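Local structure of cellulase (Bacteroides salanitronis, 6WQY) at residues G34-N39 and I307-C312; D65-A70 and A358-A363; A151-I156 and Q201-A206. The protein is a broad-specificity family 5 endoglucanase, here as its TIM-barrel domain, that probably hydrolyses beta-1,4 linkages within cellulose and related plant polysaccharides. One frame throughout, in Å; residues are numbered along the deposited sequence.

How the interactions relate
All three contacts belong to one TIM barrel. Interaction 1 lies inside it, bringing strands 34-37 and 305-310 together past strand 342-346, which separates them in the sheet. Interaction 2, its centre about 13 Å from that of interaction 1, sets helix 61-70 against the loop that follows strand 342-346; the two meet directly through Trp35, whose indole packs on Leu67, Phe360 and His362. Both bring an early element of the barrel against a late one, and along the chain their segments alternate. Interaction 3 joins the outer helices 139-159 and 191-209, both in the middle of the sequence. Its centre lies about 24 Å from that of interaction 1 and about 31 Å from that of interaction 2, and it touches neither.

Interaction 1. Residues G34-N39 and I307-C312; sequences GWNLGN and IGEMGC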
ATOM      1  N   GLY A  34      -0.497   3.795  -9.371  1.00  9.29           N
ATOM      2  CA  GLY A  34       0.358   4.074  -8.241  1.00  8.61           C
ATOM      3  C   GLY A  34       1.707   3.368  -8.286  1.00  8.27           C
ATOM      4  O   GLY A  34       1.932   2.412  -9.014  1.00  8.91           O
ATOM      5  N   TRP A  35       2.591   3.842  -7.409  1.00  8.61           N
ATOM      6  CA  TRP A  35       3.950   3.339  -7.274  1.00  8.78           C
ATOM      7  C   TRP A  35       4.348   3.453  -5.813  1.00  8.56           C
ATOM      8  O   TRP A  35       4.069   4.468  -5.174  1.00  9.20           O
ATOM      9  CB  TRP A  35       4.869   4.166  -8.158  1.00 10.10           C
ATOM     10  CG  TRP A  35       6.314   3.766  -8.246  1.00  9.52           C
ATOM     11  CD1 TRP A  35       6.873   2.928  -9.171  1.00  9.79           C
ATOM     12  CD2 TRP A  35       7.396   4.263  -7.450  1.00  9.05           C
ATOM     13  NE1 TRP A  35       8.243   2.878  -9.006  1.00  9.75           N
ATOM     14  CE2 TRP A  35       8.591   3.685  -7.950  1.00  9.39           C
ATOM     15  CE3 TRP A  35       7.478   5.160  -6.385  1.00  9.51           C
ATOM     16  CZ2 TRP A  35       9.849   3.964  -7.393  1.00  9.93           C
ATOM     17  CZ3 TRP A  35       8.717   5.427  -5.829  1.00 10.20           C
ATOM     18  CH2 TRP A  35       9.888   4.841  -6.346  1.00  9.70           C
ATOM     19  N   ASN A  36       5.019   2.418  -5.297  1.00  8.18           N
ATOM     20  CA  ASN A  36       5.521   2.412  -3.931  1.00  8.27           C
ATOM     21  C   ASN A  36       6.996   2.770  -3.861  1.00  8.48           C
ATOM     22  O   ASN A  36       7.817   2.177  -4.570  1.00  8.51           O
ATOM     23  CB  ASN A  36       5.436   1.008  -3.298  1.00  8.23           C
ATOM     24  CG  ASN A  36       4.065   0.647  -2.791  1.00  8.33           C
ATOM     25  OD1 ASN A  36       3.741   0.896  -1.627  1.00  8.46           O
ATOM     26  ND2 ASN A  36       3.271   0.021  -3.639  1.00  8.66           N
ATOM     27  N   LEU A  37       7.324   3.688  -2.959  1.00  8.27           N
ATOM     28  CA  LEU A  37       8.707   4.024  -2.604  1.00  8.57           C
ATOM     29  C   LEU A  37       9.203   2.987  -1.594  1.00  8.26           C
ATOM     30  O   LEU A  37       9.207   3.193  -0.382  1.00  8.75           O
ATOM     31  CB  LEU A  37       8.736   5.430  -2.023  1.00  8.69           C
ATOM     32  CG  LEU A  37      10.114   5.984  -1.674  1.00  8.53           C
ATOM     33  CD1 LEU A  37      10.945   6.207  -2.909  1.00 10.76           C
ATOM     34  CD2 LEU A  37       9.973   7.254  -0.868  1.00 10.51           C
ATOM     35  N   GLY A  38       9.570   1.802  -2.104  1.00  7.80           N
ATOM     36  CA  GLY A  38       9.866   0.670  -1.246  1.00  8.20           C
ATOM     37  C   GLY A  38      11.334   0.566  -0.856  1.00  8.07           C
ATOM     38  O   GLY A  38      12.227   1.102  -1.502  1.00  8.57           O
ATOM     39  N   ASN A  39      11.577  -0.195   0.215  1.00  8.65           N
ATOM     40  CA  ASN A  39      12.920  -0.322   0.798  1.00  9.36           C
ATOM     41  C   ASN A  39      13.554   1.048   1.015  1.00  8.78           C
ATOM     42  O   ASN A  39      14.738   1.258   0.764  1.00  9.61           O
ATOM     43  CB  ASN A  39      13.825  -1.243  -0.011  1.00 10.35           C
ATOM     44  CG  ASN A  39      13.514  -2.713   0.196  1.00 11.00           C
ATOM     45  OD1 ASN A  39      12.519  -3.066   0.790  1.00 12.11           O
ATOM     46  ND2 ASN A  39      14.393  -3.577  -0.308  1.00 12.90           N
ATOM     47  N   ILE A 307      -5.411  -1.417  -4.215  1.00  8.64           N
ATOM     48  CA  ILE A 307      -4.393  -2.465  -4.161  1.00  8.33           C
ATOM     49  C   ILE A 307      -3.092  -1.742  -3.826  1.00  8.10           C
ATOM     50  O   ILE A 307      -2.400  -1.201  -4.695  1.00  8.61           O
ATOM     51  CB  ILE A 307      -4.329  -3.251  -5.469  1.00  8.93           C
ATOM     52  CG1 ILE A 307      -5.657  -3.967  -5.746  1.00 10.02           C
ATOM     53  CG2 ILE A 307      -3.184  -4.244  -5.431  1.00 10.21           C
ATOM     54  CD1 ILE A 307      -5.862  -4.321  -7.182  1.00 12.36           C
ATOM     55  N   GLY A 308      -2.775  -1.693  -2.536  1.00  8.01           N
ATOM     56  CA  GLY A 308      -1.652  -0.917  -2.054  1.00  7.97           C
ATOM     57  C   GLY A 308      -0.297  -1.452  -2.465  1.00  7.57           C
ATOM     58  O   GLY A 308       0.679  -0.693  -2.443  1.00  8.15           O
ATOM     59  N   GLU A 309      -0.213  -2.745  -2.802  1.00  7.71           N
ATOM     60  CA  GLU A 309       1.000  -3.343  -3.339  1.00  7.69           C
ATOM     61  C   GLU A 309       0.608  -4.436  -4.330  1.00  7.42           C
ATOM     62  O   GLU A 309      -0.287  -5.243  -4.045  1.00  8.08           O
ATOM     63  CB  GLU A 309       1.879  -3.975  -2.258  1.00  7.96           C
ATOM     64  CG  GLU A 309       2.371  -3.025  -1.202  1.00  8.04           C
ATOM     65  CD  GLU A 309       3.247  -3.675  -0.136  1.00  7.90           C
ATOM     66  OE1 GLU A 309       3.751  -4.806  -0.365  1.00  8.49           O
ATOM     67  OE2 GLU A 309       3.439  -3.027   0.935  1.00  8.28           O
ATOM     68  N   MET A 310       1.325  -4.479  -5.456  1.00  8.29           N
ATOM     69  CA  MET A 310       1.240  -5.515  -6.485  1.00  7.94           C
ATOM     70  C   MET A 310       2.552  -5.416  -7.266  1.00  8.08           C
ATOM     71  O   MET A 310       3.333  -4.480  -7.061  1.00  8.40           O
ATOM     72  CB  MET A 310      -0.004  -5.346  -7.372  1.00  8.17           C
ATOM     73  CG  MET A 310      -0.210  -3.962  -7.949  1.00  9.80           C
ATOM     74  SD  MET A 310       0.851  -3.512  -9.340  1.00 10.26           S
ATOM     75  CE  MET A 310       0.295  -4.654 -10.616  1.00 11.88           C
ATOM     76  N   GLY A 311       2.821  -6.374  -8.151  1.00  8.68           N
ATOM     77  CA  GLY A 311       3.978  -6.256  -9.015  1.00  9.61           C
ATOM     78  C   GLY A 311       4.539  -7.608  -9.410  1.00  9.22           C
ATOM     79  O   GLY A 311       3.962  -8.655  -9.124  1.00 10.05           O
ATOM     80  N   CYS A 312       5.697  -7.563 -10.080  1.00  9.07           N
ATOM     81  CA  CYS A 312       6.352  -8.764 -10.577  1.00 10.01           C
ATOM     82  C   CYS A 312       7.787  -8.385 -10.903  1.00 10.43           C
ATOM     83  O   CYS A 312       8.012  -7.351 -11.540  1.00 10.26           O
ATOM     84  CB  CYS A 312       5.647  -9.276 -11.846  1.00 10.90           C
ATOM     85  SG  CYS A 312       6.230 -10.851 -12.453  1.00 12.08           S
TER
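Asn36 and Glu309 mark the closest backbone approach of 34-39 and 307-312, with their CA atoms 7.3 Å apart. Strands 34-37 and 305-310 are the first and seventh of the eight-stranded TIM barrel, and strand 342-346 runs between them in the closed sheet, paired through its Tyr344 with the backbone of Asn36. The contact is therefore made by a side chain reaching past one strand, inside the barrel. Leu37 is the centre of an inverse gamma turn, with a weak bond from Gly38 N to Asn36 O.

Asn36 carries the contact. Its CG is anti to its own carbonyl carbon (chi1 -80°), which sends the amide toward the seventh strand, where ND2 donates to Gly308 O over 2.9 Å. The bond is nearly straight, with an N-H...O angle of 169°; the acceptor lies in the amide plane, while the donor is somewhat tilted from the carbonyl plane. OD1 faces a different partner, accepting from Arg76 NH1, so both ends of the buried amide are engaged and its flip is fixed. A leucine here would remove donor and acceptor alike, and would probably leave Gly308 O without this N-H and Arg76 less firmly oriented.

The same Arg76 NH1 forms a salt bridge with Glu309 OE2, so that Asn36 probably helps to position the arginine beside the carboxylate. Glu309 stands near the C-terminal end of the seventh strand, the place where family 5 enzymes carry their nucleophile, consistent with that role. Its carboxylate plane is turned 77° from the Asn36 amide, and Tyr253 OH bonds to OE1. Between the two side chains the nearest atoms are Glu309 CG and Asn36 ND2, 4.0 Å apart.

Interaction 2. Residues D65-A70 and A358-A363; sequences DALANA and ALFNHA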
ATOM      1  N   ASP A  65       9.692  13.897  -9.590  1.00 10.90           N
ATOM      2  CA  ASP A  65       9.490  14.520 -10.887  1.00 11.40           C
ATOM      3  C   ASP A  65       9.493  13.470 -11.988  1.00 11.43           C
ATOM      4  O   ASP A  65       8.686  13.527 -12.925  1.00 12.26           O
ATOM      5  CB  ASP A  65      10.603  15.531 -11.145  1.00 12.34           C
ATOM      6  CG  ASP A  65      10.518  16.769 -10.278  1.00 13.68           C
ATOM      7  OD1 ASP A  65       9.506  16.990  -9.588  1.00 14.39           O
ATOM      8  OD2 ASP A  65      11.496  17.554 -10.302  1.00 17.81           O
ATOM      9  N   ALA A  66      10.402  12.492 -11.882  1.00 11.05           N
ATOM     10  CA  ALA A  66      10.478  11.427 -12.870  1.00 11.94           C
ATOM     11  C   ALA A  66       9.229  10.556 -12.837  1.00 10.44           C
ATOM     12  O   ALA A  66       8.736  10.141 -13.896  1.00 11.59           O
ATOM     13  CB  ALA A  66      11.738  10.588 -12.650  1.00 12.05           C
ATOM     14  N   LEU A  67       8.700  10.261 -11.646  1.00 10.38           N
ATOM     15  CA  LEU A  67       7.477   9.460 -11.558  1.00 10.83           C
ATOM     16  C   LEU A  67       6.321  10.165 -12.259  1.00 10.70           C
ATOM     17  O   LEU A  67       5.548   9.545 -12.997  1.00 11.10           O
ATOM     18  CB  LEU A  67       7.126   9.215 -10.095  1.00 10.33           C
ATOM     19  CG  LEU A  67       8.099   8.326  -9.329  1.00 10.87           C
ATOM     20  CD1 LEU A  67       7.802   8.358  -7.849  1.00 12.00           C
ATOM     21  CD2 LEU A  67       8.059   6.900  -9.834  1.00 15.47           C
ATOM     22  N   ALA A  68       6.168  11.468 -12.007  1.00 11.31           N
ATOM     23  CA  ALA A  68       5.104  12.232 -12.645  1.00 12.10           C
ATOM     24  C   ALA A  68       5.318  12.299 -14.150  1.00 11.37           C
ATOM     25  O   ALA A  68       4.372  12.116 -14.930  1.00 12.85           O
ATOM     26  CB  ALA A  68       5.030  13.632 -12.039  1.00 12.98           C
ATOM     27  N   ASN A  69       6.553  12.529 -14.583  1.00 12.04           N
ATOM     28  CA  ASN A  69       6.812  12.582 -16.019  1.00 13.23           C
ATOM     29  C   ASN A  69       6.515  11.253 -16.695  1.00 12.58           C
ATOM     30  O   ASN A  69       6.106  11.228 -17.859  1.00 14.03           O
ATOM     31  CB  ASN A  69       8.264  12.985 -16.284  1.00 14.19           C
ATOM     32  CG  ASN A  69       8.535  14.436 -15.956  1.00 29.52           C
ATOM     33  OD1 ASN A  69       7.613  15.248 -15.865  1.00 31.95           O
ATOM     34  ND2 ASN A  69       9.808  14.776 -15.788  1.00 35.64           N
ATOM     35  N   ALA A  70       6.729  10.148 -15.989  1.00 11.98           N
ATOM     36  CA  ALA A  70       6.464   8.819 -16.523  1.00 12.14           C
ATOM     37  C   ALA A  70       4.979   8.481 -16.565  1.00 12.20           C
ATOM     38  O   ALA A  70       4.610   7.477 -17.186  1.00 13.68           O
ATOM     39  CB  ALA A  70       7.196   7.758 -15.694  1.00 13.02           C
ATOM     40  N   ALA A 358      12.927  -3.053  -9.225  1.00 10.60           N
ATOM     41  CA  ALA A 358      13.192  -1.641  -9.468  1.00 11.32           C
ATOM     42  C   ALA A 358      12.815  -1.218 -10.882  1.00  9.96           C
ATOM     43  O   ALA A 358      13.209  -1.863 -11.866  1.00 11.76           O
ATOM     44  CB  ALA A 358      14.684  -1.367  -9.258  1.00 13.19           C
ATOM     45  N   LEU A 359      12.116  -0.102 -10.979  1.00 10.35           N
ATOM     46  CA  LEU A 359      11.886   0.610 -12.233  1.00 10.53           C
ATOM     47  C   LEU A 359      12.685   1.898 -12.312  1.00 10.12           C
ATOM     48  O   LEU A 359      13.075   2.302 -13.416  1.00 10.46           O
ATOM     49  CB  LEU A 359      10.401   0.935 -12.406  1.00 11.09           C
ATOM     50  CG  LEU A 359       9.449  -0.257 -12.354  1.00 11.87           C
ATOM     51  CD1 LEU A 359       7.998   0.221 -12.488  1.00 13.18           C
ATOM     52  CD2 LEU A 359       9.764  -1.298 -13.405  1.00 14.59           C
ATOM     53  N   PHE A 360      12.939   2.543 -11.169  1.00 10.68           N
ATOM     54  CA  PHE A 360      13.699   3.777 -11.112  1.00 10.69           C
ATOM     55  C   PHE A 360      14.786   3.665 -10.050  1.00  9.92           C
ATOM     56  O   PHE A 360      14.589   3.019  -9.008  1.00 10.97           O
ATOM     57  CB  PHE A 360      12.827   4.971 -10.669  1.00 11.18           C
ATOM     58  CG  PHE A 360      11.665   5.254 -11.569  1.00 10.72           C
ATOM     59  CD1 PHE A 360      10.465   4.595 -11.388  1.00 11.46           C
ATOM     60  CD2 PHE A 360      11.765   6.181 -12.581  1.00 11.92           C
ATOM     61  CE1 PHE A 360       9.388   4.844 -12.214  1.00 12.14           C
ATOM     62  CE2 PHE A 360      10.688   6.442 -13.410  1.00 11.99           C
ATOM     63  CZ  PHE A 360       9.496   5.771 -13.218  1.00 12.15           C
ATOM     64  N   ASN A 361      15.909   4.336 -10.283  1.00 10.10           N
ATOM     65  CA  ASN A 361      16.822   4.636  -9.186  1.00  9.85           C
ATOM     66  C   ASN A 361      16.120   5.631  -8.259  1.00 10.00           C
ATOM     67  O   ASN A 361      15.644   6.681  -8.707  1.00 10.19           O
ATOM     68  CB  ASN A 361      18.128   5.208  -9.738  1.00 11.22           C
ATOM     69  CG  ASN A 361      19.152   5.457  -8.656  1.00 10.92           C
ATOM     70  OD1 ASN A 361      18.961   6.334  -7.811  1.00 12.35           O
ATOM     71  ND2 ASN A 361      20.232   4.700  -8.665  1.00 14.62           N
ATOM     72  N   HIS A 362      16.016   5.291  -6.961  1.00  9.54           N
ATOM     73  CA  HIS A 362      15.210   6.075  -6.041  1.00  9.64           C
ATOM     74  C   HIS A 362      15.822   7.428  -5.704  1.00  9.66           C
ATOM     75  O   HIS A 362      15.132   8.272  -5.123  1.00 10.22           O
ATOM     76  CB  HIS A 362      14.959   5.298  -4.747  1.00  9.35           C
ATOM     77  CG  HIS A 362      14.023   4.140  -4.893  1.00  8.56           C
ATOM     78  ND1 HIS A 362      13.460   3.539  -3.785  1.00  9.02           N
ATOM     79  CD2 HIS A 362      13.542   3.471  -5.971  1.00  9.48           C
ATOM     80  CE1 HIS A 362      12.680   2.544  -4.170  1.00  9.48           C
ATOM     81  NE2 HIS A 362      12.712   2.481  -5.492  1.00  9.15           N
ATOM     82  N   ALA A 363      17.085   7.652  -6.050  1.00 10.32           N
ATOM     83  CA  ALA A 363      17.735   8.925  -5.792  1.00 11.92           C
ATOM     84  C   ALA A 363      17.900   9.780  -7.038  1.00 12.41           C
ATOM     85  O   ALA A 363      17.727  11.004  -6.971  1.00 14.22           O
ATOM     86  CB  ALA A 363      19.113   8.695  -5.160  1.00 13.11           C
TER
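Phe360 fills an apolar pocket beside helix 61-70, walled across this contact by Ala66, Leu67 and Ala70. Each wall residue meets a different part of the ring. Leu67 comes over one face: its CD2 lies 3.9 Å from the ring centroid, 29° off the ring normal, a CH-pi contact. The methyl is displaced toward one side of the ring, so that its closest approach is 3.4 Å, from CD2 to Phe360 CE1, a tight fit. Ala70 instead meets the edge, its CB in the ring plane and 3.9 Å from Phe360 CZ. One helical turn earlier, Ala66 CB is more loosely placed, 4.3 Å from Phe360 CE2. The short side chains of the two alanines let the ring come close to the helix between them.

In the TIM barrel, helix 61-70 follows the first strand, 34-37, and 358-363 belongs to the loop that leads from the eighth strand, 342-346, to the last helix, 371-383. The contact thus packs the loop after the eighth strand on the helix after the first. Trp35 of the first strand joins the cluster, its ring plane steeply inclined to that of Phe360, and Ile375 of the last helix also touches the phenyl ring.

Phe360 holds its CG anti to its own carbonyl carbon (chi1 -60°), which carries the ring out toward the helix while the loop passes on. Immediately after it the chain bends in an Asx turn: Asn361 OD1 accepts from Ala363 N at 2.9 Å, and Thr364 N bonds to the same oxygen.

Interaction 3. Residues A151-I156 and Q201-A206; sequences AMWTQI and QVFVDA
Trp153 and Phe203 meet as a T-shaped (edge-to-face) pair between helices 139-159 and 191-209, two successive helices of the outer layer of the TIM barrel. The edge of the phenyl ring is directed at the indole face: the centroids of the Trp153 five-membered ring and the Phe203 ring are 4.6 Å apart and the planes stand at 68°. CD1 of Phe203 rests over the pyrrole part, 3.5 Å from Trp153 NE1, while its CE1 reaches farther over the indole, 3.6 Å from Trp153 CE2.

Phe203 gets there with CG anti to its backbone N (chi1 155°), which brings the ring end nearer the indole than its CB direction alone would. On the opposite indole face Ile156 CD1 packs toward the rim, so the indole is sandwiched between the phenyl edge and a methyl of its own helix. Its position is fixed further by NE1, which donates to Ala171 O, just after the barrel strand 167-170. Phe203 in turn packs against Leu219 and Val221 of the next strand, 219-222, so that the aromatic pair links both helices to the barrel wall beneath them.

Ala206 makes the second point of contact, nearer the surface. Its small side chain allows a close approach of the helices, with Ala206 CA 5.8 Å from Thr154 CA. The Thr154 hydroxyl, which also bonds to Ala150 O of its own helix, lies beside the alanine methyl, and a water bridges the two helices here, donating to Thr154 OG1 and to Ala206 O, each 2.7 Å from the water oxygen.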
ATOM      1  N   ALA A 151      -1.716   7.960  19.648  1.00  9.51           N
ATOM      2  CA  ALA A 151      -0.771   9.046  19.900  1.00  9.98           C
ATOM      3  C   ALA A 151       0.079   9.322  18.664  1.00  9.65           C
ATOM      4  O   ALA A 151       0.322  10.483  18.316  1.00 10.68           O
ATOM      5  CB  ALA A 151       0.118   8.715  21.094  1.00 10.77           C
ATOM      6  N   MET A 152       0.552   8.275  17.994  1.00  9.08           N
ATOM      7  CA  MET A 152       1.336   8.467  16.781  1.00  9.23           C
ATOM      8  C   MET A 152       0.507   9.127  15.697  1.00  8.97           C
ATOM      9  O   MET A 152       0.947  10.097  15.075  1.00  9.58           O
ATOM     10  CB  MET A 152       1.906   7.133  16.300  1.00  9.38           C
ATOM     11  CG  MET A 152       3.025   6.586  17.181  1.00  9.59           C
ATOM     12  SD  MET A 152       3.589   4.964  16.653  1.00  9.99           S
ATOM     13  CE  MET A 152       4.318   5.330  15.060  1.00 11.46           C
ATOM     14  N   TRP A 153      -0.697   8.612  15.446  1.00  8.86           N
ATOM     15  CA  TRP A 153      -1.523   9.171  14.385  1.00  9.15           C
ATOM     16  C   TRP A 153      -1.974  10.587  14.710  1.00 10.07           C
ATOM     17  O   TRP A 153      -2.130  11.393  13.787  1.00 10.17           O
ATOM     18  CB  TRP A 153      -2.687   8.244  14.031  1.00  9.54           C
ATOM     19  CG  TRP A 153      -2.265   7.208  13.038  1.00  9.13           C
ATOM     20  CD1 TRP A 153      -2.188   5.851  13.211  1.00  9.65           C
ATOM     21  CD2 TRP A 153      -1.823   7.464  11.699  1.00  8.75           C
ATOM     22  NE1 TRP A 153      -1.727   5.253  12.047  1.00  9.13           N
ATOM     23  CE2 TRP A 153      -1.509   6.225  11.106  1.00  8.58           C
ATOM     24  CE3 TRP A 153      -1.685   8.623  10.932  1.00  8.98           C
ATOM     25  CZ2 TRP A 153      -1.041   6.118   9.810  1.00  9.35           C
ATOM     26  CZ3 TRP A 153      -1.228   8.511   9.633  1.00  9.34           C
ATOM     27  CH2 TRP A 153      -0.899   7.269   9.091  1.00  9.93           C
ATOM     28  N   THR A 154      -2.170  10.931  15.988  1.00  9.61           N
ATOM     29  CA  THR A 154      -2.463  12.325  16.329  1.00 10.07           C
ATOM     30  C   THR A 154      -1.319  13.232  15.892  1.00 10.07           C
ATOM     31  O   THR A 154      -1.532  14.281  15.272  1.00 10.13           O
ATOM     32  CB  THR A 154      -2.723  12.461  17.836  1.00 10.38           C
ATOM     33  OG1 THR A 154      -3.903  11.729  18.186  1.00 11.07           O
ATOM     34  CG2 THR A 154      -2.913  13.910  18.238  1.00 11.27           C
ATOM     35  N   GLN A 155      -0.085  12.831  16.206  1.00  9.80           N
ATOM     36  CA  GLN A 155       1.070  13.635  15.826  1.00  9.90           C
ATOM     37  C   GLN A 155       1.239  13.708  14.314  1.00 10.10           C
ATOM     38  O   GLN A 155       1.566  14.777  13.769  1.00 10.30           O
ATOM     39  CB  GLN A 155       2.330  13.069  16.467  1.00 10.58           C
ATOM     40  CG  GLN A 155       2.419  13.258  17.957  1.00 10.64           C
ATOM     41  CD  GLN A 155       3.537  12.430  18.529  1.00 10.77           C
ATOM     42  OE1 GLN A 155       4.703  12.822  18.463  1.00 12.28           O
ATOM     43  NE2 GLN A 155       3.201  11.275  19.061  1.00 11.13           N
ATOM     44  N   ILE A 156       1.069  12.586  13.615  1.00  9.38           N
ATOM     45  CA  ILE A 156       1.217  12.598  12.160  1.00  9.34           C
ATOM     46  C   ILE A 156       0.141  13.474  11.535  1.00  9.98           C
ATOM     47  O   ILE A 156       0.416  14.330  10.681  1.00 10.26           O
ATOM     48  CB  ILE A 156       1.187  11.161  11.613  1.00  9.32           C
ATOM     49  CG1 ILE A 156       2.369  10.347  12.141  1.00 10.03           C
ATOM     50  CG2 ILE A 156       1.164  11.185  10.095  1.00  9.89           C
ATOM     51  CD1 ILE A 156       2.165   8.834  12.006  1.00 10.62           C
ATOM     52  N   GLN A 201     -10.556   1.438  13.793  1.00  9.45           N
ATOM     53  CA  GLN A 201     -11.461   2.443  14.348  1.00 10.11           C
ATOM     54  C   GLN A 201     -10.707   3.463  15.198  1.00  9.88           C
ATOM     55  O   GLN A 201     -10.997   4.666  15.144  1.00 10.68           O
ATOM     56  CB  GLN A 201     -12.554   1.773  15.181  1.00 10.76           C
ATOM     57  CG  GLN A 201     -13.629   2.741  15.659  1.00 10.99           C
ATOM     58  CD  GLN A 201     -14.485   3.220  14.511  1.00 11.27           C
ATOM     59  OE1 GLN A 201     -15.272   2.455  13.957  1.00 12.78           O
ATOM     60  NE2 GLN A 201     -14.317   4.474  14.115  1.00 12.39           N
ATOM     61  N   VAL A 202      -9.747   3.002  16.002  1.00  9.82           N
ATOM     62  CA  VAL A 202      -8.924   3.910  16.803  1.00  9.37           C
ATOM     63  C   VAL A 202      -8.187   4.903  15.915  1.00  9.98           C
ATOM     64  O   VAL A 202      -8.118   6.101  16.224  1.00 10.12           O
ATOM     65  CB  VAL A 202      -7.958   3.100  17.691  1.00 10.55           C
ATOM     66  CG1 VAL A 202      -6.873   3.993  18.276  1.00 11.88           C
ATOM     67  CG2 VAL A 202      -8.721   2.376  18.796  1.00 12.19           C
ATOM     68  N   PHE A 203      -7.604   4.412  14.820  1.00  9.57           N
ATOM     69  CA  PHE A 203      -6.926   5.272  13.851  1.00  9.41           C
ATOM     70  C   PHE A 203      -7.871   6.307  13.270  1.00  9.00           C
ATOM     71  O   PHE A 203      -7.560   7.506  13.273  1.00  9.68           O
ATOM     72  CB  PHE A 203      -6.329   4.381  12.749  1.00  9.04           C
ATOM     73  CG  PHE A 203      -6.131   5.052  11.416  1.00  8.96           C
ATOM     74  CD1 PHE A 203      -5.072   5.921  11.186  1.00  8.83           C
ATOM     75  CD2 PHE A 203      -6.991   4.778  10.374  1.00  9.00           C
ATOM     76  CE1 PHE A 203      -4.891   6.502   9.936  1.00  8.91           C
ATOM     77  CE2 PHE A 203      -6.808   5.361   9.130  1.00  9.39           C
ATOM     78  CZ  PHE A 203      -5.744   6.211   8.915  1.00  9.02           C
ATOM     79  N   VAL A 204      -9.028   5.875  12.763  1.00  9.67           N
ATOM     80  CA  VAL A 204      -9.960   6.837  12.176  1.00  9.98           C
ATOM     81  C   VAL A 204     -10.332   7.898  13.202  1.00 10.35           C
ATOM     82  O   VAL A 204     -10.277   9.106  12.931  1.00 10.66           O
ATOM     83  CB  VAL A 204     -11.205   6.122  11.622  1.00  9.41           C
ATOM     84  CG1 VAL A 204     -12.259   7.134  11.177  1.00 11.46           C
ATOM     85  CG2 VAL A 204     -10.851   5.198  10.471  1.00 10.52           C
ATOM     86  N   ASP A 205     -10.704   7.465  14.408  1.00 10.44           N
ATOM     87  CA  ASP A 205     -11.137   8.415  15.426  1.00 11.25           C
ATOM     88  C   ASP A 205     -10.035   9.415  15.747  1.00 10.85           C
ATOM     89  O   ASP A 205     -10.297  10.611  15.924  1.00 11.57           O
ATOM     90  CB  ASP A 205     -11.557   7.674  16.697  1.00 12.07           C
ATOM     91  CG  ASP A 205     -12.826   6.847  16.523  1.00 13.34           C
ATOM     92  OD1 ASP A 205     -13.499   6.960  15.490  1.00 15.15           O
ATOM     93  OD2 ASP A 205     -13.158   6.085  17.467  1.00 17.24           O
ATOM     94  N   ALA A 206      -8.797   8.941  15.864  1.00 10.58           N
ATOM     95  CA  ALA A 206      -7.700   9.826  16.226  1.00 10.95           C
ATOM     96  C   ALA A 206      -7.437  10.855  15.136  1.00 10.98           C
ATOM     97  O   ALA A 206      -7.191  12.027  15.430  1.00 11.29           O
ATOM     98  CB  ALA A 206      -6.437   9.015  16.522  1.00 12.04           C
TER
HETATM   99  O   HOH W   1      -6.421  12.743  17.955  1.00 11.68           O